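Local coordinates for protein glutathione transferase (Lolium rigidum, PDB 6ZB6) that probably conjugates glutathione to electrophilic xenobiotics such as herbicides, as a phi class glutathione transferase linked to multiple-herbicide resistance in this grass weed, at residues S72-V75 with L76-K80; M202-P205 with A206-K209. All blocks are in the same frame, centred on the assembly; numbering follows the deposited sequence.

Interaction 1: S72-V75 with L76-K80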
ATOM      1  N   SER A  72       4.722  -7.648  -5.846  1.00 22.16           N
ATOM      2  CA  SER A  72       5.628  -7.263  -4.774  1.00 22.74           C
ATOM      3  C   SER A  72       6.396  -8.460  -4.232  1.00 20.92           C
ATOM      4  O   SER A  72       7.597  -8.359  -3.962  1.00 20.95           O
ATOM      5  CB  SER A  72       4.853  -6.580  -3.642  1.00 20.05           C
ATOM      6  OG  SER A  72       4.264  -5.370  -4.089  1.00 16.94           O
ATOM      7  N   LYS A  73       5.718  -9.595  -4.038  1.00 22.31           N
ATOM      8  CA  LYS A  73       6.428 -10.769  -3.538  1.00 22.89           C
ATOM      9  C   LYS A  73       7.447 -11.272  -4.553  1.00 19.46           C
ATOM     10  O   LYS A  73       8.534 -11.730  -4.174  1.00 22.09           O
ATOM     11  CB  LYS A  73       5.435 -11.871  -3.151  1.00 24.04           C
ATOM     12  CG  LYS A  73       4.668 -11.528  -1.869  1.00 20.58           C
ATOM     13  CD  LYS A  73       3.873 -12.719  -1.330  1.00 21.17           C
ATOM     14  CE  LYS A  73       2.642 -12.968  -2.204  1.00 24.75           C
ATOM     15  NZ  LYS A  73       1.656 -13.915  -1.586  1.00 26.81           N
ATOM     16  N   TYR A  74       7.131 -11.181  -5.848  1.00 19.75           N
ATOM     17  CA  TYR A  74       8.117 -11.563  -6.858  1.00 15.96           C
ATOM     18  C   TYR A  74       9.358 -10.682  -6.765  1.00 22.63           C
ATOM     19  O   TYR A  74      10.490 -11.167  -6.864  1.00 19.52           O
ATOM     20  CB  TYR A  74       7.501 -11.467  -8.254  1.00 21.34           C
ATOM     21  CG  TYR A  74       8.502 -11.661  -9.371  1.00 22.84           C
ATOM     22  CD1 TYR A  74       8.827 -12.943  -9.819  1.00 22.67           C
ATOM     23  CD2 TYR A  74       9.129 -10.574  -9.975  1.00 23.05           C
ATOM     24  CE1 TYR A  74       9.742 -13.130 -10.831  1.00 20.94           C
ATOM     25  CE2 TYR A  74      10.054 -10.756 -10.999  1.00 20.67           C
ATOM     26  CZ  TYR A  74      10.345 -12.036 -11.425  1.00 26.47           C
ATOM     27  OH  TYR A  74      11.253 -12.230 -12.437  1.00 27.97           O
ATOM     28  N   VAL A  75       9.160  -9.377  -6.579  1.00 20.81           N
ATOM     29  CA  VAL A  75      10.292  -8.464  -6.414  1.00 20.97           C
ATOM     30  C   VAL A  75      11.125  -8.853  -5.199  1.00 15.46           C
ATOM     31  O   VAL A  75      12.361  -8.936  -5.268  1.00 23.47           O
ATOM     32  CB  VAL A  75       9.790  -7.012  -6.306  1.00 19.46           C
ATOM     33  CG1 VAL A  75      10.872  -6.129  -5.687  1.00 22.78           C
ATOM     34  CG2 VAL A  75       9.378  -6.501  -7.674  1.00 22.73           C
ATOM     35  N   LEU A  76      10.465  -9.088  -4.065  1.00 18.17           N
ATOM     36  CA  LEU A  76      11.187  -9.396  -2.833  1.00 19.45           C
ATOM     37  C   LEU A  76      11.993 -10.681  -2.961  1.00 29.39           C
ATOM     38  O   LEU A  76      13.109 -10.779  -2.429  1.00 24.96           O
ATOM     39  CB  LEU A  76      10.205  -9.498  -1.674  1.00 24.42           C
ATOM     40  CG  LEU A  76       9.554  -8.148  -1.329  1.00 23.98           C
ATOM     41  CD1 LEU A  76       8.480  -8.343  -0.284  1.00 20.99           C
ATOM     42  CD2 LEU A  76      10.598  -7.127  -0.892  1.00 26.29           C
ATOM     43  N   ARG A  77      11.444 -11.677  -3.662  1.00 23.80           N
ATOM     44  CA  ARG A  77      12.158 -12.937  -3.830  1.00 23.62           C
ATOM     45  C   ARG A  77      13.282 -12.809  -4.844  1.00 25.60           C
ATOM     46  O   ARG A  77      14.402 -13.279  -4.597  1.00 28.50           O
ATOM     47  CB  ARG A  77      11.178 -14.037  -4.248  1.00 28.26           C
ATOM     48  CG  ARG A  77      10.225 -14.455  -3.145  1.00 25.01           C
ATOM     49  CD  ARG A  77       9.067 -15.282  -3.701  1.00 24.80           C
ATOM     50  NE  ARG A  77       8.083 -15.524  -2.653  1.00 28.47           N
ATOM     51  CZ  ARG A  77       6.782 -15.705  -2.862  1.00 29.67           C
ATOM     52  NH1 ARG A  77       6.296 -15.696  -4.098  1.00 23.02           N
ATOM     53  NH2 ARG A  77       5.969 -15.905  -1.827  1.00 27.98           N
ATOM     54  N   LYS A  78      13.008 -12.170  -5.981  1.00 26.58           N
ATOM     55  CA  LYS A  78      14.036 -12.028  -7.010  1.00 26.77           C
ATOM     56  C   LYS A  78      15.260 -11.307  -6.466  1.00 31.13           C
ATOM     57  O   LYS A  78      16.397 -11.742  -6.678  1.00 28.80           O
ATOM     58  CB  LYS A  78      13.474 -11.282  -8.222  1.00 29.37           C
ATOM     59  CG  LYS A  78      14.484 -11.143  -9.366  1.00 33.20           C
ATOM     60  CD  LYS A  78      13.971 -10.230 -10.457  1.00 37.13           C
ATOM     61  CE  LYS A  78      14.913 -10.236 -11.645  1.00 43.30           C
ATOM     62  NZ  LYS A  78      14.765  -8.991 -12.422  1.00 48.25           N
ATOM     63  N   TYR A  79      15.048 -10.213  -5.731  1.00 23.90           N
ATOM     64  CA  TYR A  79      16.150  -9.384  -5.266  1.00 29.33           C
ATOM     65  C   TYR A  79      16.548  -9.681  -3.830  1.00 33.16           C
ATOM     66  O   TYR A  79      17.210  -8.851  -3.206  1.00 42.33           O
ATOM     67  CB  TYR A  79      15.796  -7.903  -5.424  1.00 25.68           C
ATOM     68  CG  TYR A  79      15.600  -7.519  -6.870  1.00 28.67           C
ATOM     69  CD1 TYR A  79      16.687  -7.326  -7.713  1.00 32.75           C
ATOM     70  CD2 TYR A  79      14.325  -7.368  -7.397  1.00 25.14           C
ATOM     71  CE1 TYR A  79      16.505  -6.983  -9.041  1.00 38.99           C
ATOM     72  CE2 TYR A  79      14.134  -7.025  -8.716  1.00 33.39           C
ATOM     73  CZ  TYR A  79      15.221  -6.833  -9.534  1.00 42.07           C
ATOM     74  OH  TYR A  79      15.015  -6.496 -10.852  1.00 47.26           O
ATOM     75  N   LYS A  80      16.170 -10.849  -3.304  1.00 35.70           N
ATOM     76  CA  LYS A  80      16.415 -11.208  -1.909  1.00 41.31           C
ATOM     77  C   LYS A  80      17.842 -10.855  -1.513  1.00 54.23           C
ATOM     78  O   LYS A  80      18.801 -11.421  -2.053  1.00 45.23           O
ATOM     79  CB  LYS A  80      16.124 -12.696  -1.674  1.00 45.64           C
ATOM     80  CG  LYS A  80      16.356 -13.163  -0.242  1.00 52.11           C
ATOM     81  CD  LYS A  80      15.417 -12.471   0.752  1.00 58.10           C
ATOM     82  CE  LYS A  80      15.677 -12.930   2.190  1.00 57.48           C
ATOM     83  NZ  LYS A  80      16.981 -12.448   2.747  1.00 50.16           N
TER

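Interaction 2: M202-P205 with A206-K209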
ATOM      1  N   MET A 202       6.636   5.532   8.354  1.00 26.12           N
ATOM      2  CA  MET A 202       6.887   6.763   7.608  1.00 26.76           C
ATOM      3  C   MET A 202       8.334   7.220   7.708  1.00 28.48           C
ATOM      4  O   MET A 202       8.777   8.033   6.891  1.00 30.01           O
ATOM      5  CB  MET A 202       5.960   7.882   8.103  1.00 24.74           C
ATOM      6  CG  MET A 202       4.495   7.735   7.656  1.00 25.89           C
ATOM      7  SD  MET A 202       4.250   7.528   5.857  1.00 31.80           S
ATOM      8  CE  MET A 202       4.909   9.077   5.256  1.00 33.58           C
ATOM      9  N   ALA A 203       9.072   6.730   8.693  1.00 27.68           N
ATOM     10  CA  ALA A 203      10.478   7.074   8.824  1.00 27.45           C
ATOM     11  C   ALA A 203      11.374   6.302   7.866  1.00 31.15           C
ATOM     12  O   ALA A 203      12.538   6.683   7.697  1.00 28.40           O
ATOM     13  CB  ALA A 203      10.937   6.831  10.265  1.00 26.11           C
ATOM     14  N   ARG A 204      10.869   5.241   7.229  1.00 25.04           N
ATOM     15  CA  ARG A 204      11.721   4.404   6.400  1.00 27.19           C
ATOM     16  C   ARG A 204      12.138   5.158   5.143  1.00 26.11           C
ATOM     17  O   ARG A 204      11.304   5.813   4.507  1.00 25.90           O
ATOM     18  CB  ARG A 204      10.996   3.115   6.014  1.00 22.46           C
ATOM     19  CG  ARG A 204      10.766   2.186   7.195  1.00 27.30           C
ATOM     20  CD  ARG A 204      10.150   0.860   6.752  1.00 29.12           C
ATOM     21  NE  ARG A 204      11.136  -0.015   6.132  1.00 25.45           N
ATOM     22  CZ  ARG A 204      12.028  -0.733   6.807  1.00 28.05           C
ATOM     23  NH1 ARG A 204      12.056  -0.689   8.133  1.00 25.88           N
ATOM     24  NH2 ARG A 204      12.891  -1.505   6.154  1.00 29.81           N
ATOM     25  N   PRO A 205      13.416   5.087   4.766  1.00 31.55           N
ATOM     26  CA  PRO A 205      13.856   5.770   3.531  1.00 35.38           C
ATOM     27  C   PRO A 205      13.037   5.403   2.307  1.00 27.08           C
ATOM     28  O   PRO A 205      12.653   6.295   1.537  1.00 25.75           O
ATOM     29  CB  PRO A 205      15.324   5.331   3.397  1.00 36.90           C
ATOM     30  CG  PRO A 205      15.750   4.977   4.795  1.00 37.24           C
ATOM     31  CD  PRO A 205      14.526   4.434   5.486  1.00 29.30           C
ATOM     32  N   ALA A 206      12.737   4.118   2.106  1.00 24.01           N
ATOM     33  CA  ALA A 206      11.932   3.738   0.946  1.00 26.30           C
ATOM     34  C   ALA A 206      10.543   4.364   1.009  1.00 28.75           C
ATOM     35  O   ALA A 206      10.001   4.799  -0.016  1.00 24.22           O
ATOM     36  CB  ALA A 206      11.818   2.216   0.848  1.00 22.86           C
ATOM     37  N   ILE A 207       9.952   4.408   2.203  1.00 24.95           N
ATOM     38  CA  ILE A 207       8.620   4.990   2.364  1.00 24.75           C
ATOM     39  C   ILE A 207       8.673   6.497   2.139  1.00 30.80           C
ATOM     40  O   ILE A 207       7.800   7.074   1.477  1.00 27.45           O
ATOM     41  CB  ILE A 207       8.062   4.639   3.756  1.00 24.52           C
ATOM     42  CG1 ILE A 207       7.800   3.135   3.858  1.00 26.41           C
ATOM     43  CG2 ILE A 207       6.782   5.429   4.052  1.00 27.55           C
ATOM     44  CD1 ILE A 207       6.599   2.682   3.068  1.00 27.89           C
ATOM     45  N   LYS A 208       9.707   7.155   2.666  1.00 29.75           N
ATOM     46  CA  LYS A 208       9.856   8.590   2.437  1.00 33.99           C
ATOM     47  C   LYS A 208       9.952   8.892   0.955  1.00 34.52           C
ATOM     48  O   LYS A 208       9.356   9.864   0.465  1.00 29.17           O
ATOM     49  CB  LYS A 208      11.092   9.118   3.159  1.00 32.34           C
ATOM     50  CG  LYS A 208      10.834   9.499   4.591  1.00 35.60           C
ATOM     51  CD  LYS A 208      12.081   9.334   5.428  1.00 45.77           C
ATOM     52  CE  LYS A 208      12.463  10.634   6.101  1.00 57.91           C
ATOM     53  NZ  LYS A 208      13.589  10.424   7.048  1.00 65.89           N
ATOM     54  N   LYS A 209      10.681   8.056   0.222  1.00 31.63           N
ATOM     55  CA  LYS A 209      10.913   8.322  -1.188  1.00 31.05           C
ATOM     56  C   LYS A 209       9.627   8.193  -1.992  1.00 24.74           C
ATOM     57  O   LYS A 209       9.305   9.068  -2.801  1.00 32.38           O
ATOM     58  CB  LYS A 209      11.992   7.385  -1.719  1.00 31.52           C
ATOM     59  CG  LYS A 209      12.288   7.553  -3.202  1.00 32.33           C
ATOM     60  CD  LYS A 209      13.667   7.035  -3.534  1.00 37.17           C
ATOM     61  CE  LYS A 209      13.900   6.996  -5.031  1.00 39.68           C
ATOM     62  NZ  LYS A 209      15.250   6.444  -5.330  1.00 45.95           N
TER

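Interaction 1: S72-V75 with L76-K80
Tyr74 O accepts the backbone N-H of Lys78 at 2.9 Å, with an N-H...O angle of 165°. This is one of four successive i to i+4 bonds in the last turns of helix 68-78, which belongs to the thioredoxin-like domain of the glutathione transferase. The others run from Leu76 N to Ser72 O, from Arg77 N to Lys73 O and from Tyr79 N to Val75 O. The last closes the helix, for Tyr79 is the first residue to leave helical backbone angles. The side chains of Tyr74 and Lys78 cross at a slant. With chi1 at -178° the Lys78 chain leaves on the carbonyl side and runs extended past the ring, which brings its CD to 3.9 Å from Tyr74 OH, at the hydroxyl end. Lys78 NZ then donates to Tyr79 OH at 3.0 Å, while Lys78 CG sits over the centre of one face of the Tyr79 ring. Asp60 takes both a salt bridge from Lys78 NZ and a hydrogen bond with Tyr74 OH. Lys73 and Arg77 run side by side and point the same way. Lys73 CB lies over one face of the Arg77 guanidinium, offset toward its rim. The charged ends stay apart, with Lys73 NZ 4.8 Å from Arg77 NH2, and Glu89 pairs with that guanidinium. Val75 and Leu76 are buried, and both touch helix 13-24. Val75 CG1 packs at 4.0 Å against Tyr79 CD2, and Val75 O approaches the same ring atom at the edge, at 3.3 Å.

Interaction 2: M202-P205 with A206-K209
Met202 and Ile207 meet across the turn with their side chains at about a right angle. Met202 SD touches Ile207 CG2 at 3.8 Å. The Met202 chain is bent at chi2 and chi3 (-53° and -62°), which folds the sulfur back toward the new helix. The other branch of Ile207 serves Arg204: its CG1 packs 3.9 Å from Arg204 CB. Arg204 is the N-cap residue of helix 205-214, and Pro205 fills the first position of that helix. Arg204 O receives Lys208 N at 2.8 Å. Lys209 N bonds to Pro205 O at 3.0 Å in the next step. The aliphatic part of Lys208 lies back over the carbonyls of the turn, with CG 3.4 Å from Met202 O and CD 3.5 Å from Ala203 O. The guanidinium of Arg204 leads away from the turn, and its NE forms a salt bridge with Glu24. The turn joins helix 192-202 to helix 205-214. Met202 and Ile207 both pack on Phe173 of helix 173-179, while Ala206 and Ile207 rest against helix 13-24 of the N-terminal domain.

In the fold
The two interactions do not touch. Their centres are 19 Å apart and their nearest atoms about 9 Å. Helix 13-24 connects them: Ser72, Val75 and Leu76 of interaction 1 pack on it, and so do Ala206 and Ile207 of interaction 2. Interaction 1 ends a helix of the N-terminal domain, whereas interaction 2 starts the last helix of the chain. Helix 13-24 thus carries both contacts. In interaction 1 the Ser72 side chain is about 8 Å from the bound S-(p-nitrobenzyl)glutathione. The Leu76 side chain is about 5 Å from a sodium ion.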